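Local coordinates for interferon-activable protein 202 (Mus musculus, PDB 4LNQ), which binds double-stranded DNA without sequence specificity and restrains AIM2 inflammasome activation, probably by sequestering cytoplasmic DNA from AIM2, at residues L121-F126 with Q169-H174; V151-E156 with L184-H189. All coordinates share one frame; numbering follows the deposited sequence.

Interaction 1 (L121-F126 with Q169-H174); sequences LIYGVF and QLFSFH. With nucleotides of chain C.
Ile122 and Phe173 face each other as an antiparallel hydrogen-bonded pair. Ile122 N gives a short bond of 2.6 Å to Phe173 O, and Phe173 N bonds back to Ile122 O. Gly124 and Leu170 form the second such pair; Leu170 N meets Gly124 O at 2.8 Å. The register slips by one residue between the pairs. Ser172 and Phe173 both lie opposite Ile122, and Ser172 has positive phi and psi (54°/49°). This is a G1 beta bulge. It turns a corner in strand 168-176, as suits the curled sheet of the second OB fold of the HINa domain.

The tightly packed side is apolar: Ile122, Leu170, Phe126 and Phe173 are buried on it. Leu170 CD2 touches Phe126 CE1 at 3.7 Å, and the side chains cross at about a right angle. Ile110 and Ile113 also touch Phe126. Phe126 CZ lies 4.1 Å from CA of Gly124, which has no side chain.

On the other side Leu121, Tyr123, Val125, Gln169 and Phe171 are partly exposed. With CG beside the backbone N (chi1 -64°), the Tyr123 ring is laid flat over the bulge, with Ser172 N 3.4 Å above its plane, over its centre. Ser172 OG is hydrogen-bonded to Lys49 of strand 45-50. At the DNA end, Leu121 CD2 sits over one face of the His174 imidazole, 3.6 Å from the ring centroid, a CH-pi contact. At the ring edge His174 ND1 donates in plane to OP1 of DA6 of chain C at 2.7 Å. The loose end is at Val125 CG2 and Gln169 CG, 4.0 Å apart.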
loop_
_atom_site.group_PDB
_atom_site.type_symbol
_atom_site.label_atom_id
_atom_site.label_comp_id
_atom_site.label_asym_id
_atom_site.label_seq_id
_atom_site.Cartn_x
_atom_site.Cartn_y
_atom_site.Cartn_z
ATOM N N LEU A 121 18.140 -10.979 14.156
ATOM C CA LEU A 121 18.613 -9.595 14.192
ATOM C C LEU A 121 19.865 -9.435 13.353
ATOM O O LEU A 121 20.821 -10.213 13.499
ATOM C CB LEU A 121 18.889 -9.130 15.621
ATOM C CG LEU A 121 17.665 -9.250 16.507
ATOM C CD1 LEU A 121 17.978 -8.784 17.923
ATOM C CD2 LEU A 121 16.497 -8.462 15.882
ATOM N N ILE A 122 19.847 -8.420 12.490
ATOM C CA ILE A 122 20.915 -8.143 11.535
ATOM C C ILE A 122 21.638 -6.827 11.860
ATOM O O ILE A 122 21.002 -5.796 12.084
ATOM C CB ILE A 122 20.323 -8.035 10.110
ATOM C CG1 ILE A 122 19.499 -9.296 9.790
ATOM C CG2 ILE A 122 21.422 -7.792 9.088
ATOM C CD1 ILE A 122 20.270 -10.595 9.954
ATOM N N TYR A 123 22.963 -6.873 11.903
ATOM C CA TYR A 123 23.781 -5.686 12.149
ATOM C C TYR A 123 24.789 -5.626 11.019
ATOM O O TYR A 123 25.228 -6.676 10.540
ATOM C CB TYR A 123 24.584 -5.808 13.460
ATOM C CG TYR A 123 23.783 -5.882 14.743
ATOM C CD1 TYR A 123 22.924 -6.954 14.999
ATOM C CD2 TYR A 123 23.933 -4.901 15.732
ATOM C CE1 TYR A 123 22.207 -7.023 16.207
ATOM C CE2 TYR A 123 23.242 -4.964 16.921
ATOM C CZ TYR A 123 22.383 -6.023 17.155
ATOM O OH TYR A 123 21.691 -6.060 18.326
ATOM N N GLY A 124 25.199 -4.422 10.622
ATOM C CA GLY A 124 26.269 -4.308 9.633
ATOM C C GLY A 124 26.354 -2.964 8.938
ATOM O O GLY A 124 25.527 -2.072 9.172
ATOM N N VAL A 125 27.373 -2.819 8.097
ATOM C CA VAL A 125 27.600 -1.592 7.337
ATOM C C VAL A 125 27.546 -1.908 5.842
ATOM O O VAL A 125 28.262 -2.788 5.359
ATOM C CB VAL A 125 28.945 -0.944 7.692
ATOM C CG1 VAL A 125 29.233 0.238 6.773
ATOM C CG2 VAL A 125 28.942 -0.493 9.149
ATOM N N PHE A 126 26.686 -1.198 5.112
ATOM C CA PHE A 126 26.425 -1.531 3.706
ATOM C C PHE A 126 26.454 -0.313 2.780
ATOM O O PHE A 126 26.050 0.783 3.173
ATOM C CB PHE A 126 25.053 -2.203 3.566
ATOM C CG PHE A 126 24.832 -3.368 4.504
ATOM C CD1 PHE A 126 24.384 -3.159 5.801
ATOM C CD2 PHE A 126 25.065 -4.666 4.078
ATOM C CE1 PHE A 126 24.187 -4.227 6.669
ATOM C CE2 PHE A 126 24.857 -5.742 4.930
ATOM C CZ PHE A 126 24.421 -5.521 6.233
ATOM N N GLN A 169 24.892 2.254 8.365
ATOM C CA GLN A 169 25.103 1.377 9.520
ATOM C C GLN A 169 23.768 0.937 10.104
ATOM O O GLN A 169 22.913 1.757 10.455
ATOM C CB GLN A 169 25.910 2.066 10.624
ATOM C CG GLN A 169 27.079 2.890 10.136
ATOM C CD GLN A 169 27.955 3.389 11.275
ATOM O OE1 GLN A 169 28.304 4.572 11.336
ATOM N NE2 GLN A 169 28.327 2.480 12.179
ATOM N N LEU A 170 23.606 -0.369 10.217
ATOM C CA LEU A 170 22.358 -0.948 10.688
ATOM C C LEU A 170 22.612 -1.663 12.002
ATOM O O LEU A 170 23.563 -2.435 12.117
ATOM C CB LEU A 170 21.883 -1.985 9.674
ATOM C CG LEU A 170 20.856 -1.613 8.625
ATOM C CD1 LEU A 170 21.040 -0.187 8.221
ATOM C CD2 LEU A 170 20.956 -2.556 7.440
ATOM N N PHE A 171 21.753 -1.428 12.984
ATOM C CA PHE A 171 21.824 -2.154 14.250
ATOM C C PHE A 171 20.471 -2.769 14.563
ATOM O O PHE A 171 19.442 -2.080 14.543
ATOM C CB PHE A 171 22.180 -1.214 15.395
ATOM C CG PHE A 171 23.510 -0.530 15.242
ATOM C CD1 PHE A 171 23.651 0.570 14.402
ATOM C CD2 PHE A 171 24.608 -0.958 15.980
ATOM C CE1 PHE A 171 24.873 1.216 14.283
ATOM C CE2 PHE A 171 25.840 -0.324 15.870
ATOM C CZ PHE A 171 25.980 0.768 15.024
ATOM N N SER A 172 20.476 -4.061 14.858
ATOM C CA SER A 172 19.274 -4.751 15.304
ATOM C C SER A 172 18.093 -4.575 14.341
ATOM O O SER A 172 16.973 -4.245 14.750
ATOM C CB SER A 172 18.885 -4.286 16.716
ATOM O OG SER A 172 17.896 -5.135 17.273
ATOM N N PHE A 173 18.340 -4.794 13.062
ATOM C CA PHE A 173 17.228 -4.899 12.111
ATOM C C PHE A 173 16.740 -6.343 12.030
ATOM O O PHE A 173 17.486 -7.268 12.331
ATOM C CB PHE A 173 17.652 -4.409 10.731
ATOM C CG PHE A 173 17.454 -2.934 10.543
ATOM C CD1 PHE A 173 18.255 -2.030 11.223
ATOM C CD2 PHE A 173 16.440 -2.451 9.710
ATOM C CE1 PHE A 173 18.084 -0.657 11.063
ATOM C CE2 PHE A 173 16.249 -1.093 9.550
ATOM C CZ PHE A 173 17.084 -0.188 10.233
ATOM N N HIS A 174 15.492 -6.535 11.605
ATOM C CA HIS A 174 14.902 -7.863 11.600
ATOM C C HIS A 174 14.836 -8.383 10.173
ATOM O O HIS A 174 14.303 -7.716 9.306
ATOM C CB HIS A 174 13.480 -7.819 12.165
ATOM C CG HIS A 174 13.412 -7.478 13.616
ATOM N ND1 HIS A 174 12.694 -8.238 14.523
ATOM C CD2 HIS A 174 13.969 -6.466 14.328
ATOM C CE1 HIS A 174 12.817 -7.707 15.731
ATOM N NE2 HIS A 174 13.585 -6.633 15.641
ATOM P P DA C 6 9.952 -9.584 12.680
ATOM O OP1 DA C 6 10.901 -10.096 13.688
ATOM O OP2 DA C 6 10.284 -8.289 12.008
ATOM O "O5'" DA C 6 9.695 -10.710 11.576
ATOM C "C5'" DA C 6 9.289 -11.989 12.087
ATOM C "C4'" DA C 6 8.264 -12.665 11.188
ATOM O "O4'" DA C 6 6.938 -12.159 11.500
ATOM C "C3'" DA C 6 8.460 -12.490 9.676
ATOM O "O3'" DA C 6 8.082 -13.748 9.108
ATOM C "C2'" DA C 6 7.504 -11.342 9.341
ATOM C "C1'" DA C 6 6.359 -11.632 10.307
ATOM N N9 DA C 6 5.545 -10.489 10.717
ATOM C C8 DA C 6 5.964 -9.244 11.120
ATOM N N7 DA C 6 4.980 -8.438 11.447
ATOM C C5 DA C 6 3.837 -9.202 11.239
ATOM C C6 DA C 6 2.462 -8.930 11.405
ATOM N N6 DA C 6 1.991 -7.757 11.844
ATOM N N1 DA C 6 1.583 -9.917 11.100
ATOM C C2 DA C 6 2.064 -11.097 10.667
ATOM N N3 DA C 6 3.334 -11.473 10.473
ATOM C C4 DA C 6 4.172 -10.470 10.786
#

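Interaction 2 (V151-E156 with L184-H189); sequences VVWDKE and LHSGNH. Unlike the reference sequence in segment 151-156: Glu156 (reference Lys).
Strands 151-153 and 184-185 run parallel: Val152 N bonds Leu184 O at 2.7 Å, and Ser186 N bonds Val152 O at 2.8 Å. Val152 thus bonds to the residues on either side of His185, its partner in the pair. On one face of the sheet Val151 CG2 and Leu184 CD1 make a light apolar contact at 4.3 Å. On the other, Val152 CG1 lies against His185 CD2 at 3.6 Å. The His185 ring is held by its own segment, since ND1 donates to a lone pair of Ser186 O.

This is the parallel pair of strands 148-153 and 183-185 in the second OB fold of the HINa domain. Beyond it both segments leave the sheet as loops, and polar side chains take over. Ser186 OG lies between its backbone N and carbonyl carbon (chi1 54°), where it accepts the N-H of Asp154 at 3.1 Å. Asp154 OD1 is 3.0 Å from the same OG. A water bridges the two groups: it donates to Asp154 OD1 and is bonded to Ser186 OG. Asp154 OD2 comes to the edge of the His185 ring, near CE1, with the carboxylate and ring planes 79° apart.

Lys155 spans the loops. Its CB lies over one face of the Trp153 ring, and its chain bends at chi3 (77°) to bring NZ to Gly187 O at 2.8 Å. The same NZ bonds Tyr27 O and a second water. Trp153 NE1, at the end of the strand, donates in its ring plane to Glu156 O in the loop.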
loop_
_atom_site.group_PDB
_atom_site.type_symbol
_atom_site.label_atom_id
_atom_site.label_comp_id
_atom_site.label_asym_id
_atom_site.label_seq_id
_atom_site.Cartn_x
_atom_site.Cartn_y
_atom_site.Cartn_z
ATOM N N VAL A 151 15.937 -2.281 2.818
ATOM C CA VAL A 151 15.872 -1.983 4.240
ATOM C C VAL A 151 14.663 -1.077 4.467
ATOM O O VAL A 151 14.513 -0.076 3.775
ATOM C CB VAL A 151 17.129 -1.226 4.702
ATOM C CG1 VAL A 151 17.011 -0.856 6.176
ATOM C CG2 VAL A 151 18.389 -2.052 4.450
ATOM N N VAL A 152 13.811 -1.429 5.430
ATOM C CA VAL A 152 12.596 -0.665 5.712
ATOM C C VAL A 152 12.620 -0.118 7.138
ATOM O O VAL A 152 12.720 -0.871 8.109
ATOM C CB VAL A 152 11.324 -1.524 5.542
ATOM C CG1 VAL A 152 10.066 -0.736 5.983
ATOM C CG2 VAL A 152 11.196 -2.045 4.085
ATOM N N TRP A 153 12.540 1.202 7.255
ATOM C CA TRP A 153 12.444 1.847 8.554
ATOM C C TRP A 153 11.084 2.491 8.623
ATOM O O TRP A 153 10.782 3.371 7.817
ATOM C CB TRP A 153 13.524 2.922 8.650
ATOM C CG TRP A 153 13.471 3.791 9.884
ATOM C CD1 TRP A 153 12.784 4.963 10.038
ATOM C CD2 TRP A 153 14.174 3.568 11.119
ATOM N NE1 TRP A 153 13.017 5.483 11.301
ATOM C CE2 TRP A 153 13.860 4.642 11.982
ATOM C CE3 TRP A 153 15.031 2.559 11.579
ATOM C CZ2 TRP A 153 14.379 4.739 13.288
ATOM C CZ3 TRP A 153 15.552 2.659 12.883
ATOM C CH2 TRP A 153 15.225 3.743 13.714
ATOM N N ASP A 154 10.245 2.069 9.567
ATOM C CA ASP A 154 8.885 2.608 9.614
ATOM C C ASP A 154 8.632 3.410 10.887
ATOM O O ASP A 154 7.487 3.637 11.273
ATOM C CB ASP A 154 7.839 1.494 9.431
ATOM C CG ASP A 154 7.721 0.588 10.652
ATOM O OD1 ASP A 154 8.632 0.601 11.508
ATOM O OD2 ASP A 154 6.706 -0.140 10.758
ATOM N N LYS A 155 9.714 3.849 11.523
ATOM C CA LYS A 155 9.617 4.586 12.777
ATOM C C LYS A 155 9.830 6.092 12.569
ATOM O O LYS A 155 9.772 6.585 11.436
ATOM C CB LYS A 155 10.641 4.032 13.768
ATOM C CG LYS A 155 10.586 2.506 13.883
ATOM C CD LYS A 155 11.651 1.964 14.863
ATOM C CE LYS A 155 11.233 2.170 16.302
ATOM N NZ LYS A 155 12.059 1.371 17.264
ATOM N N GLU A 156 10.090 6.813 13.656
ATOM C CA GLU A 156 10.302 8.263 13.584
ATOM C C GLU A 156 11.459 8.590 12.631
ATOM O O GLU A 156 12.497 7.937 12.660
ATOM C CB GLU A 156 10.548 8.839 14.979
ATOM C CG GLU A 156 11.060 10.273 14.985
ATOM C CD GLU A 156 10.038 11.270 14.457
ATOM O OE1 GLU A 156 10.196 11.753 13.310
ATOM O OE2 GLU A 156 9.081 11.577 15.198
ATOM N N LEU A 184 14.944 -6.313 5.206
ATOM C CA LEU A 184 15.348 -5.992 6.571
ATOM C C LEU A 184 14.397 -4.897 7.067
ATOM O O LEU A 184 14.180 -3.891 6.390
ATOM C CB LEU A 184 16.798 -5.495 6.571
ATOM C CG LEU A 184 17.861 -6.452 5.995
ATOM C CD1 LEU A 184 19.283 -5.858 6.136
ATOM C CD2 LEU A 184 17.798 -7.828 6.694
ATOM N N HIS A 185 13.804 -5.106 8.231
ATOM C CA HIS A 185 12.762 -4.208 8.709
ATOM C C HIS A 185 13.146 -3.733 10.091
ATOM O O HIS A 185 13.634 -4.526 10.900
ATOM C CB HIS A 185 11.410 -4.955 8.766
ATOM C CG HIS A 185 10.216 -4.052 8.911
ATOM N ND1 HIS A 185 9.867 -3.467 10.110
ATOM C CD2 HIS A 185 9.285 -3.648 8.009
ATOM C CE1 HIS A 185 8.784 -2.725 9.940
ATOM N NE2 HIS A 185 8.397 -2.834 8.680
ATOM N N SER A 186 12.918 -2.459 10.375
ATOM C CA SER A 186 13.149 -1.954 11.725
ATOM C C SER A 186 12.286 -2.703 12.742
ATOM O O SER A 186 11.187 -3.213 12.430
ATOM C CB SER A 186 12.824 -0.465 11.801
ATOM O OG SER A 186 11.502 -0.210 11.335
ATOM N N GLY A 187 12.796 -2.753 13.962
ATOM C CA GLY A 187 12.049 -3.237 15.106
ATOM C C GLY A 187 12.162 -2.300 16.296
ATOM O O GLY A 187 12.543 -1.131 16.159
ATOM N N ASN A 188 11.799 -2.807 17.467
ATOM C CA ASN A 188 11.693 -1.985 18.669
ATOM C C ASN A 188 13.004 -1.224 18.994
ATOM O O ASN A 188 12.966 -0.082 19.456
ATOM C CB ASN A 188 11.311 -2.883 19.846
ATOM C CG ASN A 188 10.403 -2.195 20.838
ATOM O OD1 ASN A 188 9.743 -1.199 20.520
ATOM N ND2 ASN A 188 10.358 -2.728 22.059
ATOM N N HIS A 189 14.144 -1.862 18.736
ATOM C CA HIS A 189 15.442 -1.344 19.204
ATOM C C HIS A 189 16.381 -0.984 18.054
ATOM O O HIS A 189 17.568 -0.773 18.270
ATOM C CB HIS A 189 16.112 -2.373 20.130
ATOM C CG HIS A 189 15.223 -2.841 21.240
ATOM N ND1 HIS A 189 15.088 -4.168 21.586
ATOM C CD2 HIS A 189 14.411 -2.150 22.072
ATOM C CE1 HIS A 189 14.236 -4.274 22.589
ATOM N NE2 HIS A 189 13.810 -3.064 22.906
HETATM O O HOH W 1 9.570 -0.930 13.309
HETATM O O HOH W 2 9.859 1.505 19.205
#

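In the fold
The two interactions belong to one curled sheet and join at strands 168-176 and 183-185, which are neighbours in it. His174 N probably bonds His185 O. The Phe173 ring packs on Val151 of interaction 2 and on the backbone at His185 and Ser186, so this ring is common to both. Interaction 1 lies nearer the centre of the chain. It is an antiparallel pair with a bulge, apolar on the Leu170 side and in contact with DNA at His174. Interaction 2 starts as a parallel pair but ends in loops nearer the surface, where a serine, an aspartate, a lysine and waters carry the contact.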